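Local structure of DUF2235 domain-containing protein (Pseudomonas aeruginosa, 4O5P) at residues 66-71 and 230-235; 94-99 and 113-118; 245-250 and 272-277. The protein acts as a phospholipase effector of the type VI secretion system and probably hydrolyses phospholipids in the membranes of target cells. One frame throughout, in Å; residues are numbered along the deposited sequence.

Interaction 1 of 3, residues 66-71 and 230-235; sequences HITLGF and RLYIYG
His66 and Tyr232 meet at their rims, where His66 ND1 and Tyr232 OH share a 2.8 Å hydrogen bond. Either atom could be the donor. The two rings are turned 24° against each other, and neither covers the other's face. Next along the same sheet face, Thr68 CG2 comes within 3.3 Å of Tyr234 CE2. A water joins their hydroxyls: it donates to Thr68 OG1 at 3.2 Å and lies 2.6 Å from Tyr234 OH, in the plane of the tyrosine ring. On the other sheet face, Leu231 CD2 packs on Ile67 CB at 3.6 Å. Ile233 CD1 touches Leu69 CB at 3.6 Å, and Ile233 CG2 sits at the edge of the Phe71 ring. Five backbone hydrogen bonds join the strands in parallel, within the central sheet of an alpha/beta-hydrolase fold. Strand 225-236 runs into a GxSxG sequence starting at Gly235, consistent with a nucleophile elbow. Helices 139-162 and 238-254 pack on the face carrying Ile67, Leu69, Leu231 and Ile233. The Arg230 chain bends at chi2 (-63°) and leads away from strand 66-71 to a salt bridge with Asp37 and a hydrogen bond with Ser273.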
ATOM      1  N   HIS A  66     -11.473  22.279   6.436  1.00 20.57           N
ATOM      2  CA  HIS A  66     -10.718  21.640   5.362  1.00 20.35           C
ATOM      3  C   HIS A  66      -9.710  20.703   6.002  1.00 20.64           C
ATOM      4  O   HIS A  66      -8.919  21.123   6.854  1.00 19.72           O
ATOM      5  CB  HIS A  66     -10.008  22.684   4.485  1.00 21.30           C
ATOM      6  CG  HIS A  66     -10.934  23.546   3.676  1.00 20.30           C
ATOM      7  ND1 HIS A  66     -11.353  23.207   2.403  1.00 24.06           N
ATOM      8  CD2 HIS A  66     -11.492  24.752   3.946  1.00 24.11           C
ATOM      9  CE1 HIS A  66     -12.138  24.159   1.932  1.00 27.47           C
ATOM     10  NE2 HIS A  66     -12.233  25.111   2.844  1.00 25.25           N
ATOM     11  N   ILE A  67      -9.751  19.428   5.608  1.00 18.41           N
ATOM     12  CA  ILE A  67      -8.958  18.409   6.286  1.00 16.79           C
ATOM     13  C   ILE A  67      -8.136  17.587   5.306  1.00 17.78           C
ATOM     14  O   ILE A  67      -8.686  16.946   4.415  1.00 16.16           O
ATOM     15  CB  ILE A  67      -9.846  17.425   7.052  1.00 16.07           C
ATOM     16  CG1 ILE A  67     -10.726  18.153   8.076  1.00 20.06           C
ATOM     17  CG2 ILE A  67      -9.000  16.349   7.724  1.00 21.27           C
ATOM     18  CD1 ILE A  67     -11.903  17.315   8.564  1.00 21.58           C
ATOM     19  N   THR A  68      -6.820  17.595   5.485  1.00 18.78           N
ATOM     20  CA  THR A  68      -5.940  16.688   4.748  1.00 14.98           C
ATOM     21  C   THR A  68      -5.565  15.484   5.622  1.00 17.98           C
ATOM     22  O   THR A  68      -5.163  15.656   6.783  1.00 19.43           O
ATOM     23  CB  THR A  68      -4.660  17.407   4.303  1.00 17.04           C
ATOM     24  OG1 THR A  68      -4.996  18.563   3.520  1.00 17.76           O
ATOM     25  CG2 THR A  68      -3.784  16.478   3.477  1.00 15.05           C
ATOM     26  N   LEU A  69      -5.681  14.276   5.057  1.00 17.65           N
ATOM     27  CA  LEU A  69      -5.306  13.019   5.708  1.00 15.02           C
ATOM     28  C   LEU A  69      -4.357  12.222   4.794  1.00 15.75           C
ATOM     29  O   LEU A  69      -4.693  11.939   3.655  1.00 19.14           O
ATOM     30  CB  LEU A  69      -6.569  12.195   5.980  1.00 16.03           C
ATOM     31  CG  LEU A  69      -6.478  10.863   6.714  1.00 21.76           C
ATOM     32  CD1 LEU A  69      -5.693  11.036   7.988  1.00 22.98           C
ATOM     33  CD2 LEU A  69      -7.872  10.323   7.047  1.00 20.63           C
ATOM     34  N   GLY A  70      -3.174  11.880   5.285  1.00 12.38           N
ATOM     35  CA  GLY A  70      -2.212  11.123   4.500  1.00 18.76           C
ATOM     36  C   GLY A  70      -1.917   9.785   5.151  1.00 17.88           C
ATOM     37  O   GLY A  70      -1.478   9.741   6.303  1.00 18.67           O
ATOM     38  N   PHE A  71      -2.178   8.698   4.419  1.00 16.70           N
ATOM     39  CA  PHE A  71      -1.852   7.349   4.854  1.00 15.67           C
ATOM     40  C   PHE A  71      -0.599   6.884   4.106  1.00 16.77           C
ATOM     41  O   PHE A  71      -0.633   6.637   2.873  1.00 14.12           O
ATOM     42  CB  PHE A  71      -2.985   6.381   4.519  1.00 16.15           C
ATOM     43  CG  PHE A  71      -4.304   6.701   5.176  1.00 14.48           C
ATOM     44  CD1 PHE A  71      -4.585   6.234   6.448  1.00 15.75           C
ATOM     45  CD2 PHE A  71      -5.284   7.408   4.493  1.00 16.73           C
ATOM     46  CE1 PHE A  71      -5.802   6.492   7.050  1.00 15.95           C
ATOM     47  CE2 PHE A  71      -6.514   7.663   5.080  1.00 17.78           C
ATOM     48  CZ  PHE A  71      -6.772   7.202   6.364  1.00 20.90           C
ATOM     49  N   ARG A 230     -14.657  19.237   4.083  1.00 18.28           N
ATOM     50  CA  ARG A 230     -14.094  18.979   2.770  1.00 17.79           C
ATOM     51  C   ARG A 230     -12.764  18.269   2.961  1.00 18.14           C
ATOM     52  O   ARG A 230     -11.885  18.781   3.664  1.00 14.88           O
ATOM     53  CB  ARG A 230     -13.891  20.303   2.044  1.00 19.63           C
ATOM     54  CG  ARG A 230     -15.143  21.168   1.991  1.00 19.64           C
ATOM     55  CD  ARG A 230     -16.229  20.472   1.217  1.00 23.72           C
ATOM     56  NE  ARG A 230     -17.483  21.227   1.164  1.00 22.54           N
ATOM     57  CZ  ARG A 230     -18.647  20.693   0.803  1.00 23.11           C
ATOM     58  NH1 ARG A 230     -18.715  19.408   0.460  1.00 21.33           N
ATOM     59  NH2 ARG A 230     -19.742  21.437   0.776  1.00 27.77           N
ATOM     60  N   LEU A 231     -12.622  17.090   2.348  1.00 18.91           N
ATOM     61  CA  LEU A 231     -11.483  16.209   2.633  1.00 19.96           C
ATOM     62  C   LEU A 231     -10.515  16.099   1.454  1.00 18.99           C
ATOM     63  O   LEU A 231     -10.931  16.015   0.308  1.00 17.18           O
ATOM     64  CB  LEU A 231     -11.954  14.800   3.007  1.00 16.63           C
ATOM     65  CG  LEU A 231     -12.792  14.601   4.275  1.00 20.16           C
ATOM     66  CD1 LEU A 231     -12.791  13.162   4.703  1.00 16.90           C
ATOM     67  CD2 LEU A 231     -12.292  15.458   5.389  1.00 22.44           C
ATOM     68  N   TYR A 232      -9.224  16.109   1.763  1.00 18.45           N
ATOM     69  CA  TYR A 232      -8.155  15.897   0.796  1.00 18.09           C
ATOM     70  C   TYR A 232      -7.337  14.751   1.375  1.00 19.15           C
ATOM     71  O   TYR A 232      -6.826  14.849   2.499  1.00 15.74           O
ATOM     72  CB  TYR A 232      -7.334  17.182   0.625  1.00 18.26           C
ATOM     73  CG  TYR A 232      -8.249  18.380   0.493  1.00 19.30           C
ATOM     74  CD1 TYR A 232      -8.752  19.016   1.626  1.00 19.56           C
ATOM     75  CD2 TYR A 232      -8.661  18.834  -0.753  1.00 17.06           C
ATOM     76  CE1 TYR A 232      -9.616  20.081   1.522  1.00 21.94           C
ATOM     77  CE2 TYR A 232      -9.536  19.908  -0.863  1.00 22.22           C
ATOM     78  CZ  TYR A 232     -10.000  20.524   0.276  1.00 20.92           C
ATOM     79  OH  TYR A 232     -10.867  21.590   0.185  1.00 24.32           O
ATOM     80  N   ILE A 233      -7.258  13.648   0.629  1.00 18.75           N
ATOM     81  CA  ILE A 233      -6.752  12.379   1.168  1.00 17.66           C
ATOM     82  C   ILE A 233      -5.645  11.849   0.257  1.00 17.19           C
ATOM     83  O   ILE A 233      -5.859  11.726  -0.944  1.00 16.78           O
ATOM     84  CB  ILE A 233      -7.873  11.297   1.207  1.00 15.79           C
ATOM     85  CG1 ILE A 233      -9.161  11.822   1.873  1.00 19.57           C
ATOM     86  CG2 ILE A 233      -7.382  10.023   1.889  1.00 16.18           C
ATOM     87  CD1 ILE A 233      -9.098  11.952   3.371  1.00 15.06           C
ATOM     88  N   TYR A 234      -4.476  11.538   0.815  1.00 14.67           N
ATOM     89  CA  TYR A 234      -3.365  11.020   0.018  1.00 13.29           C
ATOM     90  C   TYR A 234      -2.986   9.650   0.583  1.00 16.41           C
ATOM     91  O   TYR A 234      -2.941   9.481   1.799  1.00 13.01           O
ATOM     92  CB  TYR A 234      -2.145  11.967   0.078  1.00 15.70           C
ATOM     93  CG  TYR A 234      -2.454  13.429  -0.220  1.00 17.24           C
ATOM     94  CD1 TYR A 234      -2.928  13.823  -1.463  1.00 20.56           C
ATOM     95  CD2 TYR A 234      -2.258  14.409   0.747  1.00 22.28           C
ATOM     96  CE1 TYR A 234      -3.214  15.153  -1.736  1.00 15.71           C
ATOM     97  CE2 TYR A 234      -2.531  15.742   0.486  1.00 22.03           C
ATOM     98  CZ  TYR A 234      -3.003  16.105  -0.755  1.00 17.92           C
ATOM     99  OH  TYR A 234      -3.288  17.424  -1.003  1.00 15.93           O
ATOM    100  N   GLY A 235      -2.718   8.671  -0.284  1.00 12.72           N
ATOM    101  CA  GLY A 235      -2.307   7.363   0.199  1.00 10.98           C
ATOM    102  C   GLY A 235      -1.269   6.727  -0.712  1.00 13.67           C
ATOM    103  O   GLY A 235      -1.287   6.959  -1.923  1.00 14.58           O
TER
HETATM  104  O   HOH W   1      -3.015  19.011   1.017  1.00 16.78           O

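Interaction 2 of 3, residues 94-99 and 113-118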
ATOM      1  N   ARG A  94       5.841  13.872   2.032  1.00 19.10           N
ATOM      2  CA  ARG A  94       6.182  15.134   1.378  1.00 21.06           C
ATOM      3  C   ARG A  94       4.953  16.026   1.192  1.00 22.56           C
ATOM      4  O   ARG A  94       4.997  17.209   1.512  1.00 20.90           O
ATOM      5  CB  ARG A  94       6.932  14.886   0.056  1.00 18.31           C
ATOM      6  CG  ARG A  94       8.350  14.359   0.279  1.00 17.38           C
ATOM      7  CD  ARG A  94       8.991  13.808  -0.985  1.00 18.53           C
ATOM      8  NE  ARG A  94      10.087  12.910  -0.628  1.00 19.20           N
ATOM      9  CZ  ARG A  94      11.370  13.269  -0.577  1.00 22.65           C
ATOM     10  NH1 ARG A  94      11.736  14.505  -0.899  1.00 21.45           N
ATOM     11  NH2 ARG A  94      12.293  12.383  -0.239  1.00 21.20           N
ATOM     12  N   LEU A  95       3.845  15.449   0.734  1.00 20.66           N
ATOM     13  CA  LEU A  95       2.610  16.206   0.531  1.00 17.41           C
ATOM     14  C   LEU A  95       1.982  16.696   1.837  1.00 20.47           C
ATOM     15  O   LEU A  95       1.348  17.765   1.863  1.00 18.69           O
ATOM     16  CB  LEU A  95       1.598  15.364  -0.250  1.00 19.75           C
ATOM     17  CG  LEU A  95       1.981  15.154  -1.709  1.00 25.93           C
ATOM     18  CD1 LEU A  95       1.077  14.115  -2.353  1.00 21.77           C
ATOM     19  CD2 LEU A  95       1.924  16.492  -2.458  1.00 20.97           C
ATOM     20  N   ILE A  96       2.156  15.910   2.905  1.00 20.10           N
ATOM     21  CA  ILE A  96       1.717  16.325   4.233  1.00 18.71           C
ATOM     22  C   ILE A  96       2.580  17.490   4.771  1.00 18.94           C
ATOM     23  O   ILE A  96       2.051  18.464   5.297  1.00 19.73           O
ATOM     24  CB  ILE A  96       1.686  15.131   5.206  1.00 20.50           C
ATOM     25  CG1 ILE A  96       0.541  14.178   4.830  1.00 15.90           C
ATOM     26  CG2 ILE A  96       1.509  15.614   6.642  1.00 18.33           C
ATOM     27  CD1 ILE A  96      -0.837  14.819   4.964  1.00 17.36           C
ATOM     28  N   HIS A  97       3.898  17.392   4.616  1.00 18.72           N
ATOM     29  CA  HIS A  97       4.805  18.468   4.988  1.00 19.24           C
ATOM     30  C   HIS A  97       4.420  19.781   4.290  1.00 24.99           C
ATOM     31  O   HIS A  97       4.518  20.852   4.880  1.00 22.03           O
ATOM     32  CB  HIS A  97       6.244  18.131   4.579  1.00 21.95           C
ATOM     33  CG  HIS A  97       6.811  16.918   5.245  1.00 23.16           C
ATOM     34  ND1 HIS A  97       7.925  16.260   4.764  1.00 23.73           N
ATOM     35  CD2 HIS A  97       6.436  16.254   6.363  1.00 24.51           C
ATOM     36  CE1 HIS A  97       8.210  15.243   5.558  1.00 21.70           C
ATOM     37  NE2 HIS A  97       7.316  15.212   6.529  1.00 22.84           N
ATOM     38  N   ALA A  98       4.008  19.682   3.025  1.00 22.57           N
ATOM     39  CA  ALA A  98       3.629  20.850   2.219  1.00 23.80           C
ATOM     40  C   ALA A  98       2.157  21.227   2.350  1.00 23.65           C
ATOM     41  O   ALA A  98       1.682  22.152   1.676  1.00 23.57           O
ATOM     42  CB  ALA A  98       3.965  20.612   0.748  1.00 24.54           C
ATOM     43  N   SER A  99       1.429  20.502   3.193  1.00 22.23           N
ATOM     44  CA  SER A  99       0.027  20.818   3.446  1.00 20.66           C
ATOM     45  C   SER A  99      -0.138  21.793   4.621  1.00 19.59           C
ATOM     46  O   SER A  99       0.631  21.774   5.583  1.00 23.41           O
ATOM     47  CB  SER A  99      -0.794  19.543   3.691  1.00 20.76           C
ATOM     48  OG  SER A  99      -1.063  18.840   2.481  1.00 17.35           O
ATOM     49  N   LYS A 113      -4.421  19.098   9.385  1.00 23.06           N
ATOM     50  CA  LYS A 113      -3.748  18.015   8.659  1.00 21.15           C
ATOM     51  C   LYS A 113      -3.339  16.885   9.603  1.00 23.68           C
ATOM     52  O   LYS A 113      -3.016  17.119  10.782  1.00 21.25           O
ATOM     53  CB  LYS A 113      -2.559  18.527   7.824  1.00 19.57           C
ATOM     54  CG  LYS A 113      -1.271  18.785   8.583  1.00 22.48           C
ATOM     55  CD  LYS A 113      -0.261  19.473   7.663  1.00 23.38           C
ATOM     56  CE  LYS A 113       1.119  19.587   8.297  1.00 26.85           C
ATOM     57  NZ  LYS A 113       2.084  20.309   7.397  1.00 25.11           N
ATOM     58  N   TYR A 114      -3.382  15.659   9.080  1.00 19.40           N
ATOM     59  CA  TYR A 114      -3.117  14.474   9.872  1.00 19.91           C
ATOM     60  C   TYR A 114      -2.251  13.510   9.076  1.00 21.69           C
ATOM     61  O   TYR A 114      -2.443  13.349   7.860  1.00 20.21           O
ATOM     62  CB  TYR A 114      -4.429  13.789  10.253  1.00 21.58           C
ATOM     63  CG  TYR A 114      -5.351  14.645  11.095  1.00 20.64           C
ATOM     64  CD1 TYR A 114      -5.188  14.726  12.470  1.00 24.47           C
ATOM     65  CD2 TYR A 114      -6.393  15.361  10.513  1.00 21.22           C
ATOM     66  CE1 TYR A 114      -6.042  15.499  13.256  1.00 25.10           C
ATOM     67  CE2 TYR A 114      -7.243  16.141  11.278  1.00 22.52           C
ATOM     68  CZ  TYR A 114      -7.060  16.205  12.651  1.00 25.76           C
ATOM     69  OH  TYR A 114      -7.907  16.971  13.415  1.00 27.13           O
ATOM     70  N   TYR A 115      -1.298  12.879   9.753  1.00 15.29           N
ATOM     71  CA  TYR A 115      -0.412  11.916   9.104  1.00 18.34           C
ATOM     72  C   TYR A 115      -0.549  10.565   9.762  1.00 17.72           C
ATOM     73  O   TYR A 115      -0.512  10.459  10.983  1.00 19.64           O
ATOM     74  CB  TYR A 115       1.056  12.364   9.198  1.00 18.13           C
ATOM     75  CG  TYR A 115       2.027  11.276   8.779  1.00 18.92           C
ATOM     76  CD1 TYR A 115       2.285  11.022   7.432  1.00 19.23           C
ATOM     77  CD2 TYR A 115       2.661  10.478   9.729  1.00 17.01           C
ATOM     78  CE1 TYR A 115       3.161  10.014   7.043  1.00 16.42           C
ATOM     79  CE2 TYR A 115       3.529   9.469   9.353  1.00 15.79           C
ATOM     80  CZ  TYR A 115       3.771   9.239   8.017  1.00 18.87           C
ATOM     81  OH  TYR A 115       4.648   8.250   7.646  1.00 16.53           O
ATOM     82  N   CYS A 116      -0.690   9.522   8.957  1.00 19.98           N
ATOM     83  CA  CYS A 116      -0.733   8.173   9.491  1.00 19.12           C
ATOM     84  C   CYS A 116       0.465   7.348   8.976  1.00 18.87           C
ATOM     85  O   CYS A 116       0.602   7.150   7.766  1.00 17.33           O
ATOM     86  CB  CYS A 116      -2.060   7.524   9.097  1.00 17.15           C
ATOM     87  SG  CYS A 116      -2.272   5.845   9.684  1.00 18.03           S
ATOM     88  N   PRO A 117       1.330   6.867   9.893  1.00 14.21           N
ATOM     89  CA  PRO A 117       2.466   6.015   9.504  1.00 17.55           C
ATOM     90  C   PRO A 117       2.045   4.742   8.798  1.00 14.18           C
ATOM     91  O   PRO A 117       0.936   4.240   8.995  1.00 14.70           O
ATOM     92  CB  PRO A 117       3.129   5.650  10.843  1.00 17.90           C
ATOM     93  CG  PRO A 117       2.160   6.062  11.916  1.00 18.95           C
ATOM     94  CD  PRO A 117       1.309   7.142  11.345  1.00 19.03           C
ATOM     95  N   GLY A 118       2.953   4.201   7.998  1.00 15.70           N
ATOM     96  CA  GLY A 118       2.672   2.978   7.273  1.00 13.68           C
ATOM     97  C   GLY A 118       2.614   1.723   8.134  1.00 17.50           C
ATOM     98  O   GLY A 118       3.197   1.658   9.224  1.00 16.34           O
TER
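Lys113 reaches from its strand to the end of helix 91-97 and binds two carbonyl oxygens there. Its NZ donates to Ile96 O at 2.8 Å and to Ser99 O at 2.7 Å. CG sits between the backbone N and the carbonyl carbon (chi1 80°), and the chain beyond it is fully extended. The lysine CD also packs on Ser99 CB at 4.0 Å, so both the methylenes and the amine take part. At each carbonyl the amine stands somewhat above the plane, tilted by 22° at Ile96 O and by 20° at Ser99 O.

The CB of Tyr114 points away from helix 91-97. Its ring packs on Gln152 and Ala156 of helix 139-162, and its hydroxyl bonds to Asp155 OD2. Tyr114 still touches helix 91-97 through its backbone: Ile96 CD1 rests 3.6 Å from Tyr114 O.

Tyr115 points back toward the helix. Its CB meets Ile96 CG2 at 4.2 Å, and Ile96 CG1 lies near the edge of the ring. The two side chains cross at about a right angle. The tyrosine hydroxyl is held by Asp72 and by the backbone N of Asp78. Ile96 thus packs against strand 111-116, and it also touches Thr68 on the neighbouring strand 62-71. The link from strand 62-71 to its parallel neighbour 111-116 contains helix 91-97, as in a beta-alpha-beta crossover.

Ser99 OG donates to Leu95 O at 2.7 Å, which ties the chain after the helix back to its last turn. Ile96 O accepts from Ser99 N on one face of its plane and from Lys113 NZ on the other. A positive amine beside carbonyls at the C-terminal end of a helix would probably be favoured by the helix dipole, and should help Lys113 stay protonated.

Interaction 3 of 3, residues 245-250 and 272-277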
ATOM      1  N   ALA A 245     -10.468   2.162   1.341  1.00 14.41           N
ATOM      2  CA  ALA A 245     -11.390   1.625   2.336  1.00 12.51           C
ATOM      3  C   ALA A 245     -11.973   2.752   3.195  1.00 14.15           C
ATOM      4  O   ALA A 245     -13.167   2.775   3.458  1.00 15.80           O
ATOM      5  CB  ALA A 245     -10.693   0.568   3.200  1.00 13.58           C
ATOM      6  N   PHE A 246     -11.130   3.694   3.614  1.00 15.25           N
ATOM      7  CA  PHE A 246     -11.562   4.889   4.345  1.00 14.13           C
ATOM      8  C   PHE A 246     -12.692   5.621   3.611  1.00 17.18           C
ATOM      9  O   PHE A 246     -13.736   5.914   4.190  1.00 15.75           O
ATOM     10  CB  PHE A 246     -10.355   5.813   4.553  1.00 15.78           C
ATOM     11  CG  PHE A 246     -10.695   7.199   5.048  1.00 19.27           C
ATOM     12  CD1 PHE A 246     -10.956   8.236   4.145  1.00 17.90           C
ATOM     13  CD2 PHE A 246     -10.700   7.480   6.404  1.00 15.36           C
ATOM     14  CE1 PHE A 246     -11.247   9.506   4.595  1.00 19.38           C
ATOM     15  CE2 PHE A 246     -10.988   8.756   6.868  1.00 20.74           C
ATOM     16  CZ  PHE A 246     -11.267   9.777   5.960  1.00 20.54           C
ATOM     17  N   ALA A 247     -12.488   5.905   2.333  1.00 14.95           N
ATOM     18  CA  ALA A 247     -13.500   6.583   1.526  1.00 15.47           C
ATOM     19  C   ALA A 247     -14.826   5.822   1.537  1.00 16.23           C
ATOM     20  O   ALA A 247     -15.890   6.431   1.752  1.00 17.14           O
ATOM     21  CB  ALA A 247     -13.004   6.788   0.098  1.00 14.06           C
ATOM     22  N   ASN A 248     -14.773   4.505   1.320  1.00 16.48           N
ATOM     23  CA  ASN A 248     -16.001   3.698   1.405  1.00 15.73           C
ATOM     24  C   ASN A 248     -16.683   3.637   2.784  1.00 18.56           C
ATOM     25  O   ASN A 248     -17.908   3.796   2.890  1.00 21.77           O
ATOM     26  CB  ASN A 248     -15.770   2.279   0.866  1.00 16.19           C
ATOM     27  CG  ASN A 248     -15.778   2.236  -0.650  1.00 19.55           C
ATOM     28  OD1 ASN A 248     -16.692   2.760  -1.289  1.00 20.41           O
ATOM     29  ND2 ASN A 248     -14.735   1.654  -1.237  1.00 16.87           N
ATOM     30  N   TRP A 249     -15.914   3.380   3.836  1.00 17.88           N
ATOM     31  CA  TRP A 249     -16.467   3.385   5.197  1.00 19.92           C
ATOM     32  C   TRP A 249     -17.043   4.761   5.583  1.00 18.51           C
ATOM     33  O   TRP A 249     -18.031   4.870   6.327  1.00 20.37           O
ATOM     34  CB  TRP A 249     -15.405   2.933   6.214  1.00 15.94           C
ATOM     35  CG  TRP A 249     -14.934   1.515   5.995  1.00 18.73           C
ATOM     36  CD1 TRP A 249     -15.339   0.650   5.002  1.00 17.43           C
ATOM     37  CD2 TRP A 249     -13.969   0.793   6.781  1.00 19.31           C
ATOM     38  NE1 TRP A 249     -14.684  -0.554   5.134  1.00 19.69           N
ATOM     39  CE2 TRP A 249     -13.836  -0.493   6.209  1.00 16.83           C
ATOM     40  CE3 TRP A 249     -13.210   1.107   7.913  1.00 19.00           C
ATOM     41  CZ2 TRP A 249     -12.977  -1.464   6.736  1.00 20.12           C
ATOM     42  CZ3 TRP A 249     -12.353   0.139   8.438  1.00 18.70           C
ATOM     43  CH2 TRP A 249     -12.238  -1.127   7.840  1.00 19.05           C
ATOM     44  N   LEU A 250     -16.444   5.818   5.056  1.00 21.33           N
ATOM     45  CA  LEU A 250     -16.917   7.154   5.355  1.00 18.33           C
ATOM     46  C   LEU A 250     -18.241   7.375   4.632  1.00 22.30           C
ATOM     47  O   LEU A 250     -19.198   7.922   5.206  1.00 20.96           O
ATOM     48  CB  LEU A 250     -15.879   8.191   4.959  1.00 15.87           C
ATOM     49  CG  LEU A 250     -16.272   9.654   5.170  1.00 20.32           C
ATOM     50  CD1 LEU A 250     -16.611   9.919   6.643  1.00 19.82           C
ATOM     51  CD2 LEU A 250     -15.144  10.555   4.706  1.00 19.51           C
ATOM     52  N   ILE A 272     -20.498  16.743   3.788  1.00 20.77           N
ATOM     53  CA  ILE A 272     -19.129  16.242   3.740  1.00 16.00           C
ATOM     54  C   ILE A 272     -18.829  15.683   2.364  1.00 16.52           C
ATOM     55  O   ILE A 272     -19.665  15.008   1.744  1.00 19.09           O
ATOM     56  CB  ILE A 272     -18.869  15.153   4.827  1.00 18.59           C
ATOM     57  CG1 ILE A 272     -17.387  14.752   4.871  1.00 16.43           C
ATOM     58  CG2 ILE A 272     -19.787  13.935   4.629  1.00 15.64           C
ATOM     59  CD1 ILE A 272     -17.056  13.823   6.042  1.00 15.97           C
ATOM     60  N   SER A 273     -17.624  15.962   1.881  1.00 17.58           N
ATOM     61  CA  SER A 273     -17.193  15.415   0.602  1.00 20.21           C
ATOM     62  C   SER A 273     -15.693  15.163   0.618  1.00 16.48           C
ATOM     63  O   SER A 273     -14.960  15.833   1.330  1.00 17.89           O
ATOM     64  CB  SER A 273     -17.530  16.413  -0.500  1.00 16.61           C
ATOM     65  OG  SER A 273     -16.700  17.560  -0.398  1.00 19.32           O
ATOM     66  N   ILE A 274     -15.247  14.185  -0.163  1.00 21.70           N
ATOM     67  CA  ILE A 274     -13.827  14.050  -0.467  1.00 16.54           C
ATOM     68  C   ILE A 274     -13.557  14.849  -1.746  1.00 17.41           C
ATOM     69  O   ILE A 274     -13.868  14.403  -2.841  1.00 19.85           O
ATOM     70  CB  ILE A 274     -13.403  12.568  -0.629  1.00 17.94           C
ATOM     71  CG1 ILE A 274     -13.492  11.837   0.720  1.00 21.78           C
ATOM     72  CG2 ILE A 274     -11.976  12.480  -1.189  1.00 17.09           C
ATOM     73  CD1 ILE A 274     -13.222  10.318   0.651  1.00 19.19           C
ATOM     74  N   GLU A 275     -13.017  16.052  -1.593  1.00 17.68           N
ATOM     75  CA  GLU A 275     -12.689  16.927  -2.721  1.00 17.48           C
ATOM     76  C   GLU A 275     -11.586  16.322  -3.591  1.00 21.16           C
ATOM     77  O   GLU A 275     -11.536  16.576  -4.805  1.00 15.20           O
ATOM     78  CB  GLU A 275     -12.208  18.278  -2.197  1.00 20.15           C
ATOM     79  CG  GLU A 275     -13.258  19.095  -1.455  1.00 19.90           C
ATOM     80  CD  GLU A 275     -14.450  19.405  -2.323  1.00 21.50           C
ATOM     81  OE1 GLU A 275     -14.283  20.140  -3.318  1.00 22.92           O
ATOM     82  OE2 GLU A 275     -15.552  18.884  -2.029  1.00 24.02           O
ATOM     83  N   PHE A 276     -10.700  15.531  -2.973  1.00 16.55           N
ATOM     84  CA  PHE A 276      -9.580  14.939  -3.716  1.00 17.51           C
ATOM     85  C   PHE A 276      -9.033  13.667  -3.051  1.00 19.64           C
ATOM     86  O   PHE A 276      -8.723  13.658  -1.864  1.00 17.68           O
ATOM     87  CB  PHE A 276      -8.448  15.965  -3.880  1.00 18.86           C
ATOM     88  CG  PHE A 276      -7.300  15.480  -4.745  1.00 22.02           C
ATOM     89  CD1 PHE A 276      -7.344  15.628  -6.132  1.00 21.41           C
ATOM     90  CD2 PHE A 276      -6.188  14.870  -4.172  1.00 18.43           C
ATOM     91  CE1 PHE A 276      -6.289  15.177  -6.936  1.00 20.82           C
ATOM     92  CE2 PHE A 276      -5.136  14.413  -4.956  1.00 17.07           C
ATOM     93  CZ  PHE A 276      -5.182  14.569  -6.337  1.00 19.76           C
ATOM     94  N   LEU A 277      -8.921  12.598  -3.831  1.00 17.43           N
ATOM     95  CA  LEU A 277      -8.335  11.356  -3.355  1.00 17.80           C
ATOM     96  C   LEU A 277      -7.115  11.060  -4.243  1.00 15.02           C
ATOM     97  O   LEU A 277      -7.258  10.781  -5.442  1.00 16.79           O
ATOM     98  CB  LEU A 277      -9.373  10.231  -3.449  1.00 14.65           C
ATOM     99  CG  LEU A 277      -9.025   8.817  -2.990  1.00 15.51           C
ATOM    100  CD1 LEU A 277      -8.738   8.805  -1.479  1.00 13.57           C
ATOM    101  CD2 LEU A 277     -10.187   7.897  -3.343  1.00 15.90           C
TER
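Phe246, Ala247 and Leu250 of helix 238-254 pack on Ile272 and Ile274 of strand 270-280. The helix is the connection in a beta-alpha-beta crossover: it follows strand 225-236 and leads, by way of the short strand 266-267, to the parallel neighbour 270-280. This belongs to the alpha/beta-hydrolase fold. The helix segment and strand 272-274 run nearly antiparallel, at 158°, with their axes 10.3 Å apart at closest. The gap is filled by apolar side chains.

Phe246 starts off along the side of the contact, but its ring reaches the strand. CE1 lies 4.5 Å from Ile274 CD1, in an approach that is oblique to the ring. The same ring also packs on Ile233 of strand 225-236 and on Leu150 of helix 139-162.

Ala247 makes the closest approach. Its CB points at the strand and stands 3.6 Å from Ile274 CD1. The short side chain lets Ile274 come close to the helix backbone, for the same CD1 is 3.8 Å from Ala247 CA. Ile274 gets there with an extended chain, CD1 being anti to CA (chi2 174°).

Leu250, one turn on, has its CG anti to the backbone N (chi1 178°). It reaches toward Ile272 tip to tip, and it also packs on Leu231 of strand 225-236. Leu250 CD2 is 4.5 Å from Ile274 CD1, so the Ile274 methyl has Phe246, Ala247 and Leu250 around it. Ile272 CD1 faces the fork of the leucine, 4.0 Å from Leu250 CD1 and 4.0 Å from Leu250 CD2.

Overall arrangement
The three contacts lie in and against one mixed sheet. Strand 62-71 pairs with 111-116 on one side and with 225-236 on the other, and 225-236 pairs in turn with 270-280. Interaction 1 is therefore in the middle. Its centre is about 9 Å from those of interactions 2 and 3. The centres of interactions 2 and 3 are about 17 Å apart, and these two do not touch. Along the chain, interaction 2 is nested within the loop closed by interaction 1, and interaction 3 follows. Helix 91-97 lies on the sheet face that carries Thr68, and helix 238-254 on the opposite face, with Leu69 and Ile233. Strand 225-236 leads to the probable nucleophile elbow.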